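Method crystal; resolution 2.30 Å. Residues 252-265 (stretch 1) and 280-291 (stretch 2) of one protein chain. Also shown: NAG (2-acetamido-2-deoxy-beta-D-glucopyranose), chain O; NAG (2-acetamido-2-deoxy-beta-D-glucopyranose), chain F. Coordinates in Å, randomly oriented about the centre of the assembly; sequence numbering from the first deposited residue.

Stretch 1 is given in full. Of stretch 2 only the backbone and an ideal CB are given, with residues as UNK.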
ATOM      1  N   ARG A 252     -17.985  44.899  -5.745  1.00 34.95           N
ATOM      2  CA  ARG A 252     -17.440  44.413  -4.474  1.00 41.83           C
ATOM      3  C   ARG A 252     -16.169  43.569  -4.664  1.00 39.25           C
ATOM      4  O   ARG A 252     -15.332  43.465  -3.762  1.00 40.23           O
ATOM      5  CB  ARG A 252     -18.482  43.575  -3.730  1.00 47.47           C
ATOM      6  CG  ARG A 252     -19.322  44.329  -2.718  1.00 49.28           C
ATOM      7  CD  ARG A 252     -20.514  44.939  -3.369  1.00 58.84           C
ATOM      8  NE  ARG A 252     -21.430  45.527  -2.396  1.00 71.63           N
ATOM      9  CZ  ARG A 252     -22.576  46.125  -2.715  1.00 78.22           C
ATOM     10  NH1 ARG A 252     -22.950  46.230  -3.987  1.00 73.60           N
ATOM     11  NH2 ARG A 252     -23.348  46.622  -1.760  1.00 88.26           N
ATOM     12  N   ALA A 253     -16.025  42.974  -5.842  1.00 32.28           N
ATOM     13  CA  ALA A 253     -14.946  42.032  -6.088  1.00 38.90           C
ATOM     14  C   ALA A 253     -14.477  42.148  -7.527  1.00 34.19           C
ATOM     15  O   ALA A 253     -15.287  42.315  -8.449  1.00 31.28           O
ATOM     16  CB  ALA A 253     -15.397  40.577  -5.765  1.00 16.36           C
ATOM     17  N   MET A 254     -13.163  42.065  -7.714  1.00 31.66           N
ATOM     18  CA  MET A 254     -12.582  42.111  -9.044  1.00 30.23           C
ATOM     19  C   MET A 254     -11.502  41.063  -9.185  1.00 34.47           C
ATOM     20  O   MET A 254     -10.797  40.741  -8.228  1.00 26.12           O
ATOM     21  CB  MET A 254     -11.977  43.490  -9.323  1.00 39.36           C
ATOM     22  CG  MET A 254     -11.717  43.724 -10.799  1.00 43.32           C
ATOM     23  SD  MET A 254     -11.590  45.458 -11.217  1.00 64.98           S
ATOM     24  CE  MET A 254     -11.462  45.348 -12.995  1.00114.88           C
ATOM     25  N   ASP A 255     -11.354  40.549 -10.397  1.00 37.07           N
ATOM     26  CA  ASP A 255     -10.299  39.597 -10.662  1.00 32.92           C
ATOM     27  C   ASP A 255      -9.501  40.123 -11.842  1.00 23.16           C
ATOM     28  O   ASP A 255     -10.015  40.200 -12.955  1.00 30.02           O
ATOM     29  CB  ASP A 255     -10.880  38.193 -10.957  1.00 32.79           C
ATOM     30  CG  ASP A 255      -9.826  37.075 -10.828  1.00 48.41           C
ATOM     31  OD1 ASP A 255      -8.611  37.363 -10.962  1.00 43.37           O
ATOM     32  OD2 ASP A 255     -10.210  35.900 -10.620  1.00 56.12           O
ATOM     33  N   LEU A 256      -8.244  40.475 -11.593  1.00 26.31           N
ATOM     34  CA  LEU A 256      -7.366  41.030 -12.618  1.00 35.24           C
ATOM     35  C   LEU A 256      -6.128  40.167 -12.928  1.00 42.01           C
ATOM     36  O   LEU A 256      -5.108  40.683 -13.408  1.00 38.53           O
ATOM     37  CB  LEU A 256      -6.926  42.447 -12.208  1.00 36.77           C
ATOM     38  CG  LEU A 256      -7.995  43.544 -12.292  1.00 34.92           C
ATOM     39  CD1 LEU A 256      -7.472  44.845 -11.735  1.00 34.47           C
ATOM     40  CD2 LEU A 256      -8.421  43.719 -13.736  1.00 35.59           C
ATOM     41  N   SER A 257      -6.203  38.871 -12.642  1.00 38.12           N
ATOM     42  CA  SER A 257      -5.051  37.972 -12.833  1.00 34.32           C
ATOM     43  C   SER A 257      -4.615  37.827 -14.294  1.00 30.90           C
ATOM     44  O   SER A 257      -5.426  37.916 -15.206  1.00 38.11           O
ATOM     45  CB  SER A 257      -5.391  36.584 -12.283  1.00 29.72           C
ATOM     46  OG  SER A 257      -5.901  36.660 -10.957  1.00 30.98           O
ATOM     47  N   ASN A 258      -3.335  37.568 -14.516  1.00 25.68           N
ATOM     48  CA  ASN A 258      -2.857  37.277 -15.866  1.00 30.35           C
ATOM     49  C   ASN A 258      -3.308  35.886 -16.291  1.00 38.56           C
ATOM     50  O   ASN A 258      -3.683  35.075 -15.445  1.00 30.84           O
ATOM     51  CB  ASN A 258      -1.329  37.314 -15.909  1.00 31.27           C
ATOM     52  CG  ASN A 258      -0.777  38.697 -15.715  1.00 34.94           C
ATOM     53  OD1 ASN A 258      -1.419  39.689 -16.064  1.00 33.95           O
ATOM     54  ND2 ASN A 258       0.422  38.779 -15.141  1.00 34.82           N
ATOM     55  N   TRP A 259      -3.206  35.582 -17.584  1.00 40.23           N
ATOM     56  CA  TRP A 259      -3.391  34.207 -18.030  1.00 35.81           C
ATOM     57  C   TRP A 259      -2.160  33.380 -17.658  1.00 42.93           C
ATOM     58  O   TRP A 259      -2.284  32.322 -17.037  1.00 45.13           O
ATOM     59  CB  TRP A 259      -3.617  34.125 -19.537  1.00 34.97           C
ATOM     60  CG  TRP A 259      -4.106  32.772 -19.969  1.00 51.84           C
ATOM     61  CD1 TRP A 259      -3.692  31.556 -19.502  1.00 52.24           C
ATOM     62  CD2 TRP A 259      -5.148  32.502 -20.914  1.00 66.10           C
ATOM     63  NE1 TRP A 259      -4.391  30.548 -20.114  1.00 57.07           N
ATOM     64  CE2 TRP A 259      -5.294  31.099 -20.986  1.00 66.41           C
ATOM     65  CE3 TRP A 259      -5.967  33.310 -21.721  1.00 70.27           C
ATOM     66  CZ2 TRP A 259      -6.227  30.484 -21.832  1.00 68.86           C
ATOM     67  CZ3 TRP A 259      -6.890  32.697 -22.561  1.00 69.77           C
ATOM     68  CH2 TRP A 259      -7.012  31.299 -22.610  1.00 67.26           C
ATOM     69  N   GLU A 260      -0.987  33.873 -18.066  1.00 47.65           N
ATOM     70  CA  GLU A 260       0.305  33.246 -17.787  1.00 46.72           C
ATOM     71  C   GLU A 260       1.291  34.225 -17.145  1.00 43.82           C
ATOM     72  O   GLU A 260       1.126  35.440 -17.234  1.00 48.62           O
ATOM     73  CB  GLU A 260       0.926  32.673 -19.066  1.00 45.78           C
ATOM     74  CG  GLU A 260       0.194  31.482 -19.647  1.00 54.56           C
ATOM     75  CD  GLU A 260       0.119  30.311 -18.674  1.00 66.46           C
ATOM     76  OE1 GLU A 260       1.026  30.191 -17.816  1.00 75.44           O
ATOM     77  OE2 GLU A 260      -0.843  29.509 -18.775  1.00 58.89           O
ATOM     78  N   LEU A 261       2.304  33.673 -16.492  1.00 32.41           N
ATOM     79  CA  LEU A 261       3.321  34.451 -15.807  1.00 31.86           C
ATOM     80  C   LEU A 261       4.063  35.361 -16.786  1.00 37.08           C
ATOM     81  O   LEU A 261       4.436  36.488 -16.434  1.00 38.71           O
ATOM     82  CB  LEU A 261       4.302  33.505 -15.080  1.00 31.23           C
ATOM     83  CG  LEU A 261       3.696  32.536 -14.050  1.00 36.13           C
ATOM     84  CD1 LEU A 261       4.744  31.577 -13.442  1.00 32.29           C
ATOM     85  CD2 LEU A 261       2.993  33.291 -12.945  1.00 35.18           C
ATOM     86  N   ARG A 262       4.270  34.862 -18.009  1.00 43.24           N
ATOM     87  CA  ARG A 262       4.934  35.602 -19.091  1.00 40.72           C
ATOM     88  C   ARG A 262       4.406  37.020 -19.242  1.00 40.68           C
ATOM     89  O   ARG A 262       5.161  37.935 -19.555  1.00 45.47           O
ATOM     90  CB  ARG A 262       4.722  34.911 -20.440  1.00 41.67           C
ATOM     91  CG  ARG A 262       5.602  33.731 -20.726  1.00 56.00           C
ATOM     92  CD  ARG A 262       5.285  33.168 -22.109  1.00 64.94           C
ATOM     93  NE  ARG A 262       3.855  32.912 -22.259  1.00 75.34           N
ATOM     94  CZ  ARG A 262       3.249  31.784 -21.883  1.00 78.71           C
ATOM     95  NH1 ARG A 262       1.936  31.645 -22.055  1.00 73.48           N
ATOM     96  NH2 ARG A 262       3.952  30.798 -21.332  1.00 76.29           N
ATOM     97  N   HIS A 263       3.102  37.191 -19.045  1.00 40.42           N
ATOM     98  CA  HIS A 263       2.469  38.474 -19.330  1.00 45.62           C
ATOM     99  C   HIS A 263       3.074  39.618 -18.500  1.00 49.63           C
ATOM    100  O   HIS A 263       3.124  40.765 -18.940  1.00 49.57           O
ATOM    101  CB  HIS A 263       0.944  38.404 -19.193  1.00 39.64           C
ATOM    102  CG  HIS A 263       0.232  39.413 -20.040  1.00 59.07           C
ATOM    103  ND1 HIS A 263      -0.079  40.680 -19.593  1.00 62.86           N
ATOM    104  CD2 HIS A 263      -0.195  39.350 -21.323  1.00 63.12           C
ATOM    105  CE1 HIS A 263      -0.681  41.349 -20.559  1.00 62.66           C
ATOM    106  NE2 HIS A 263      -0.763  40.567 -21.621  1.00 64.33           N
ATOM    107  N   GLY A 264       3.546  39.300 -17.302  1.00 52.54           N
ATOM    108  CA  GLY A 264       4.299  40.267 -16.528  1.00 49.97           C
ATOM    109  C   GLY A 264       3.465  41.175 -15.653  1.00 39.25           C
ATOM    110  O   GLY A 264       2.241  41.135 -15.686  1.00 34.73           O
ATOM    111  N   HIS A 265       4.147  42.005 -14.873  1.00 39.32           N
ATOM    112  CA  HIS A 265       3.489  42.857 -13.891  1.00 47.43           C
ATOM    113  C   HIS A 265       2.526  43.838 -14.553  1.00 44.55           C
ATOM    114  O   HIS A 265       2.735  44.252 -15.695  1.00 43.87           O
ATOM    115  CB  HIS A 265       4.528  43.653 -13.092  1.00 50.31           C
ATOM    116  CG  HIS A 265       5.587  42.811 -12.451  1.00 47.90           C
ATOM    117  ND1 HIS A 265       5.515  41.436 -12.387  1.00 50.42           N
ATOM    118  CD2 HIS A 265       6.752  43.158 -11.858  1.00 44.92           C
ATOM    119  CE1 HIS A 265       6.587  40.971 -11.772  1.00 50.90           C
ATOM    120  NE2 HIS A 265       7.354  41.995 -11.439  1.00 51.65           N
ATOM    121  N   UNK A 280     -16.825  50.394  -2.965  1.00 42.46           N
ATOM    122  CA  UNK A 280     -17.392  49.187  -2.383  1.00 37.21           C
ATOM    123  C   UNK A 280     -16.466  47.965  -2.584  1.00 37.06           C
ATOM    124  O   UNK A 280     -16.764  46.870  -2.128  1.00 43.33           O
ATOM    125  CB  UNK A 280     -18.767  48.915  -2.997  1.00 37.21           C
ATOM    126  N   UNK A 281     -15.355  48.163  -3.280  1.00 35.39           N
ATOM    127  CA  UNK A 281     -14.444  47.078  -3.595  1.00 38.09           C
ATOM    128  C   UNK A 281     -13.834  46.511  -2.314  1.00 35.13           C
ATOM    129  O   UNK A 281     -13.248  47.243  -1.530  1.00 48.79           O
ATOM    130  CB  UNK A 281     -13.347  47.558  -4.547  1.00 38.09           C
ATOM    131  N   UNK A 282     -14.005  45.221  -2.075  1.00 31.15           N
ATOM    132  CA  UNK A 282     -13.396  44.619  -0.882  1.00 44.30           C
ATOM    133  C   UNK A 282     -12.625  43.312  -1.139  1.00 31.32           C
ATOM    134  O   UNK A 282     -11.833  42.869  -0.306  1.00 32.80           O
ATOM    135  CB  UNK A 282     -14.491  44.350   0.152  1.00 44.30           C
ATOM    136  N   UNK A 283     -12.802  42.760  -2.331  1.00 26.35           N
ATOM    137  CA  UNK A 283     -12.113  41.550  -2.734  1.00 29.95           C
ATOM    138  C   UNK A 283     -11.368  41.788  -4.037  1.00 36.05           C
ATOM    139  O   UNK A 283     -11.957  42.222  -5.037  1.00 27.95           O
ATOM    140  CB  UNK A 283     -13.097  40.388  -2.879  1.00 29.95           C
ATOM    141  N   UNK A 284     -10.059  41.535  -4.002  1.00 33.15           N
ATOM    142  CA  UNK A 284      -9.223  41.630  -5.190  1.00 32.39           C
ATOM    143  C   UNK A 284      -8.417  40.351  -5.387  1.00 36.91           C
ATOM    144  O   UNK A 284      -7.568  39.998  -4.561  1.00 37.89           O
ATOM    145  CB  UNK A 284      -8.288  42.837  -5.091  1.00 32.39           C
ATOM    146  N   UNK A 285      -8.699  39.663  -6.489  1.00 32.51           N
ATOM    147  CA  UNK A 285      -7.929  38.504  -6.888  1.00 30.81           C
ATOM    148  C   UNK A 285      -6.876  38.938  -7.915  1.00 35.42           C
ATOM    149  O   UNK A 285      -7.191  39.437  -8.997  1.00 38.09           O
ATOM    150  CB  UNK A 285      -8.840  37.414  -7.456  1.00 30.81           C
ATOM    151  N   UNK A 286      -5.616  38.725  -7.562  1.00 33.78           N
ATOM    152  CA  UNK A 286      -4.496  39.421  -8.187  1.00 34.85           C
ATOM    153  C   UNK A 286      -3.332  38.439  -8.404  1.00 33.35           C
ATOM    154  O   UNK A 286      -2.313  38.502  -7.721  1.00 39.09           O
ATOM    155  CB  UNK A 286      -4.052  40.607  -7.328  1.00 34.85           C
ATOM    156  N   UNK A 287      -3.497  37.557  -9.391  1.00 29.75           N
ATOM    157  CA  UNK A 287      -2.665  36.369  -9.548  1.00 26.87           C
ATOM    158  C   UNK A 287      -1.798  36.243 -10.799  1.00 29.21           C
ATOM    159  O   UNK A 287      -2.055  36.867 -11.822  1.00 32.86           O
ATOM    160  CB  UNK A 287      -3.583  35.146  -9.496  1.00 26.87           C
ATOM    161  N   UNK A 288      -0.789  35.375 -10.694  1.00 27.24           N
ATOM    162  CA  UNK A 288       0.052  34.977 -11.825  1.00 29.19           C
ATOM    163  C   UNK A 288       1.011  36.067 -12.309  1.00 30.93           C
ATOM    164  O   UNK A 288       0.983  36.477 -13.467  1.00 35.61           O
ATOM    165  CB  UNK A 288      -0.841  34.546 -12.990  1.00 29.19           C
ATOM    166  N   UNK A 289       1.869  36.510 -11.399  1.00 30.34           N
ATOM    167  CA  UNK A 289       2.995  37.356 -11.764  1.00 36.99           C
ATOM    168  C   UNK A 289       2.513  38.720 -12.212  1.00 38.79           C
ATOM    169  O   UNK A 289       2.993  39.316 -13.180  1.00 30.96           O
ATOM    170  CB  UNK A 289       3.829  36.700 -12.866  1.00 36.99           C
ATOM    171  N   UNK A 290       1.555  39.214 -11.454  1.00 38.86           N
ATOM    172  CA  UNK A 290       0.902  40.453 -11.774  1.00 41.96           C
ATOM    173  C   UNK A 290       1.595  41.596 -10.994  1.00 38.36           C
ATOM    174  O   UNK A 290       1.530  42.752 -11.380  1.00 41.87           O
ATOM    175  CB  UNK A 290      -0.591  40.373 -11.449  1.00 41.96           C
ATOM    176  N   UNK A 291       2.321  41.248  -9.937  1.00 38.33           N
ATOM    177  CA  UNK A 291       2.973  42.243  -9.088  1.00 39.17           C
ATOM    178  C   UNK A 291       4.199  41.687  -8.349  1.00 38.04           C
ATOM    179  O   UNK A 291       4.459  40.492  -8.374  1.00 51.93           O
ATOM    180  CB  UNK A 291       1.967  42.789  -8.073  1.00 39.17           C
TER
HETATM  181  C1  NAG O 909       8.107  38.470 -14.057  1.00 61.66           C
HETATM  182  C2  NAG O 909       8.362  37.414 -15.109  1.00 58.39           C
HETATM  183  C3  NAG O 909       9.634  37.872 -15.799  1.00 56.18           C
HETATM  184  C4  NAG O 909       9.409  39.281 -16.387  1.00 56.45           C
HETATM  185  C5  NAG O 909       8.535  40.205 -15.501  1.00 60.57           C
HETATM  186  C6  NAG O 909       7.826  41.301 -16.291  1.00 54.66           C
HETATM  187  C7  NAG O 909       7.941  35.011 -15.067  1.00 34.90           C
HETATM  188  C8  NAG O 909       7.893  33.785 -14.216  1.00 41.18           C
HETATM  189  N2  NAG O 909       8.432  36.101 -14.495  1.00 49.31           N
HETATM  190  O3  NAG O 909       9.990  36.924 -16.781  1.00 51.52           O
HETATM  191  O4  NAG O 909      10.667  39.898 -16.606  1.00 58.02           O
HETATM  192  O5  NAG O 909       7.526  39.525 -14.770  1.00 61.22           O
HETATM  193  O6  NAG O 909       7.014  42.036 -15.400  1.00 45.33           O
HETATM  194  O7  NAG O 909       7.557  34.965 -16.229  1.00 34.36           O
HETATM  195  C1  NAG F   1     -12.646  34.136 -12.287  1.00 36.10           C
HETATM  196  C2  NAG F   1     -12.718  33.575 -10.873  1.00 30.01           C
HETATM  197  C3  NAG F   1     -11.708  32.447 -10.655  1.00 29.17           C
HETATM  198  C4  NAG F   1     -11.811  31.442 -11.789  1.00 36.47           C
HETATM  199  C5  NAG F   1     -11.536  32.227 -13.067  1.00 41.21           C
HETATM  200  C6  NAG F   1     -11.352  31.369 -14.305  1.00 45.67           C
HETATM  201  C7  NAG F   1     -13.372  34.889  -9.003  1.00 30.47           C
HETATM  202  C8  NAG F   1     -13.056  35.930  -7.970  1.00 19.83           C
HETATM  203  N2  NAG F   1     -12.469  34.655  -9.942  1.00 30.96           N
HETATM  204  O3  NAG F   1     -11.911  31.827  -9.410  1.00 24.55           O
HETATM  205  O4  NAG F   1     -10.915  30.379 -11.582  1.00 43.41           O
HETATM  206  O5  NAG F   1     -12.643  33.078 -13.229  1.00 38.76           O
HETATM  207  O6  NAG F   1     -12.305  30.335 -14.232  1.00 56.93           O
HETATM  208  O7  NAG F   1     -14.426  34.259  -8.984  1.00 31.99           O

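Position 280 points its CB toward Arg252, 4.4 Å from NE. An acid could answer that charge, and a polar or flexible chain would also fit. The residue is Lys280, which brings a like charge: its NZ lies 3.9 Å from Arg252 NH2, while its CE packs against that NH2 at 3.5 Å.

At 281 the CB points away, so a flexible apolar chain, leucine or methionine among others, could bend back to the strand. Leu281 does so, placing CD1 4.1 Å from Met254 CB. Position 282 points sideways, and many residues would serve; Glu282 acts mainly through its backbone, N to Arg252 O at 2.8 Å.

Positions 283 to 285 run parallel to Ala253, Met254 and Asp255, and their CB atoms alternate between the sheet's faces. At 283 the CB is 3.7 Å from Ala253 CB, and beta-branched residues suit the extended backbone. Thr283 is found, its N bonded to Arg252 O (3.0 Å) and its O accepting from Met254 N (2.9 Å). Position 284 shares the face of Met254, which favours an apolar chain; Leu284 sets CD1 4.3 Å from Met254 CB. At 285 the CB sits 3.5 Å from Asp255 OD1, so a small polar or beta-branched residue is plausible. Val285 also meets sugar: CG2 lies 3.8 Å from C8 of the chain F NAG, whose N2 donates to Asp255 OD2 (2.7 Å).

The CB of 286 points away, so the visible atoms demand little, and a large apolar chain is one that could reach back; Phe286 presents its ring edge, CE1 4.1 Å from Leu256 CB. At 287 the CB is tight against Ser257 OG (3.1 Å), although several chains could extend past it. Gln287 donates its backbone N to Ser257 OG (3.0 Å).

Position 288 has positive phi, a conformation that glycine and asparagine adopt readily, yet its CB faces the carbonyl-rich loop, where a donor on a long arm would pay. Lys288 stretches out to make a weak hydrogen bond from NZ to Trp259 O (3.3 Å).

Position 289 also has positive phi (69°) and points toward Leu261, with the chain O NAG beside it; asparagine or glycine suits the backbone, and a donor could reach Leu261 O. Asn289 fits both demands: ND2 donates a hydrogen bond to O5 of that NAG (3.0 Å) and makes a very short 2.4 Å bond to Leu261 O; the 2.9 Å from Asn289 ND2 to NAG C1 is about twice a glycosidic bond, so these coordinates have no covalent link there.

At 290 the CB lies 4.1 Å from Asn258 ND2, leaving room for a compact residue; Val290 puts CG2 3.4 Å from Asn258 OD1. Position 291 points away and is little constrained; it is Thr291.

Stretch 2 280-291: KLETLVFQKNVT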
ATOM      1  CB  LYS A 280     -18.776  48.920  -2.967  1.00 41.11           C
ATOM      2  CG  LYS A 280     -19.852  49.911  -2.537  1.00 59.29           C
ATOM      3  CD  LYS A 280     -20.101  49.815  -1.047  1.00 75.17           C
ATOM      4  CE  LYS A 280     -21.551  49.457  -0.749  1.00 85.29           C
ATOM      5  NZ  LYS A 280     -21.764  49.188   0.709  1.00 91.95           N
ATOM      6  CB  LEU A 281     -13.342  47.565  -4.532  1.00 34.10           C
ATOM      7  CG  LEU A 281     -12.384  46.458  -4.978  1.00 37.20           C
ATOM      8  CD1 LEU A 281     -13.055  45.502  -5.962  1.00 27.91           C
ATOM      9  CD2 LEU A 281     -11.101  47.040  -5.569  1.00 34.83           C
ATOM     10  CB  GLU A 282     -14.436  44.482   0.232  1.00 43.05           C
ATOM     11  CG  GLU A 282     -15.592  43.572  -0.072  1.00 58.64           C
ATOM     12  CD  GLU A 282     -16.776  43.854   0.846  1.00 71.95           C
ATOM     13  OE1 GLU A 282     -16.856  44.995   1.367  1.00 72.77           O
ATOM     14  OE2 GLU A 282     -17.619  42.949   1.048  1.00 72.62           O
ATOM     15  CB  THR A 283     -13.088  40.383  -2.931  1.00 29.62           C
ATOM     16  OG1 THR A 283     -13.564  39.926  -1.658  1.00 38.79           O
ATOM     17  CG2 THR A 283     -12.416  39.233  -3.657  1.00 26.62           C
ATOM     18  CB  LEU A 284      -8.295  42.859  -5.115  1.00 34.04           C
ATOM     19  CG  LEU A 284      -7.335  42.973  -6.300  1.00 27.96           C
ATOM     20  CD1 LEU A 284      -8.100  43.111  -7.600  1.00 29.23           C
ATOM     21  CD2 LEU A 284      -6.352  44.107  -6.117  1.00 24.06           C
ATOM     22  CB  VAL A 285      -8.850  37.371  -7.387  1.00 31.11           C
ATOM     23  CG1 VAL A 285      -8.043  36.118  -7.731  1.00 27.45           C
ATOM     24  CG2 VAL A 285      -9.863  37.021  -6.292  1.00 20.17           C
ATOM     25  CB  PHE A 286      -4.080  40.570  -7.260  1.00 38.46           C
ATOM     26  CG  PHE A 286      -3.620  41.810  -7.973  1.00 41.80           C
ATOM     27  CD1 PHE A 286      -4.349  42.330  -9.033  1.00 43.94           C
ATOM     28  CD2 PHE A 286      -2.475  42.483  -7.549  1.00 41.02           C
ATOM     29  CE1 PHE A 286      -3.929  43.478  -9.685  1.00 41.81           C
ATOM     30  CE2 PHE A 286      -2.051  43.631  -8.189  1.00 40.32           C
ATOM     31  CZ  PHE A 286      -2.780  44.128  -9.260  1.00 45.41           C
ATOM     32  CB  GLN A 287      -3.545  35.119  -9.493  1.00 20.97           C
ATOM     33  CG  GLN A 287      -4.256  34.908  -8.193  1.00 34.86           C
ATOM     34  CD  GLN A 287      -4.919  33.548  -8.162  1.00 49.73           C
ATOM     35  OE1 GLN A 287      -5.162  32.948  -9.212  1.00 56.46           O
ATOM     36  NE2 GLN A 287      -5.155  33.023  -6.963  1.00 43.15           N
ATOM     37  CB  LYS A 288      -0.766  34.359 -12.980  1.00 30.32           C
ATOM     38  CG  LYS A 288      -1.333  32.978 -12.642  1.00 41.99           C
ATOM     39  CD  LYS A 288      -1.988  32.295 -13.848  1.00 55.53           C
ATOM     40  CE  LYS A 288      -2.934  31.165 -13.423  1.00 59.89           C
ATOM     41  NZ  LYS A 288      -3.706  30.575 -14.564  1.00 61.81           N
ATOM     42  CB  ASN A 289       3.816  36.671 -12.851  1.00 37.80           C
ATOM     43  CG  ASN A 289       5.082  37.388 -13.165  1.00 37.20           C
ATOM     44  OD1 ASN A 289       5.740  37.959 -12.288  1.00 30.33           O
ATOM     45  ND2 ASN A 289       5.419  37.403 -14.449  1.00 38.86           N
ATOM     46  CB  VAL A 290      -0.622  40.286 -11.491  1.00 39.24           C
ATOM     47  CG1 VAL A 290      -1.112  41.251 -10.443  1.00 41.84           C
ATOM     48  CG2 VAL A 290      -1.407  40.422 -12.773  1.00 33.58           C
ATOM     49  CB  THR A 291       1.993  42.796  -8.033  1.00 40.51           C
ATOM     50  OG1 THR A 291       2.575  43.923  -7.362  1.00 44.02           O
ATOM     51  CG2 THR A 291       1.686  41.728  -6.999  1.00 41.16           C
TER
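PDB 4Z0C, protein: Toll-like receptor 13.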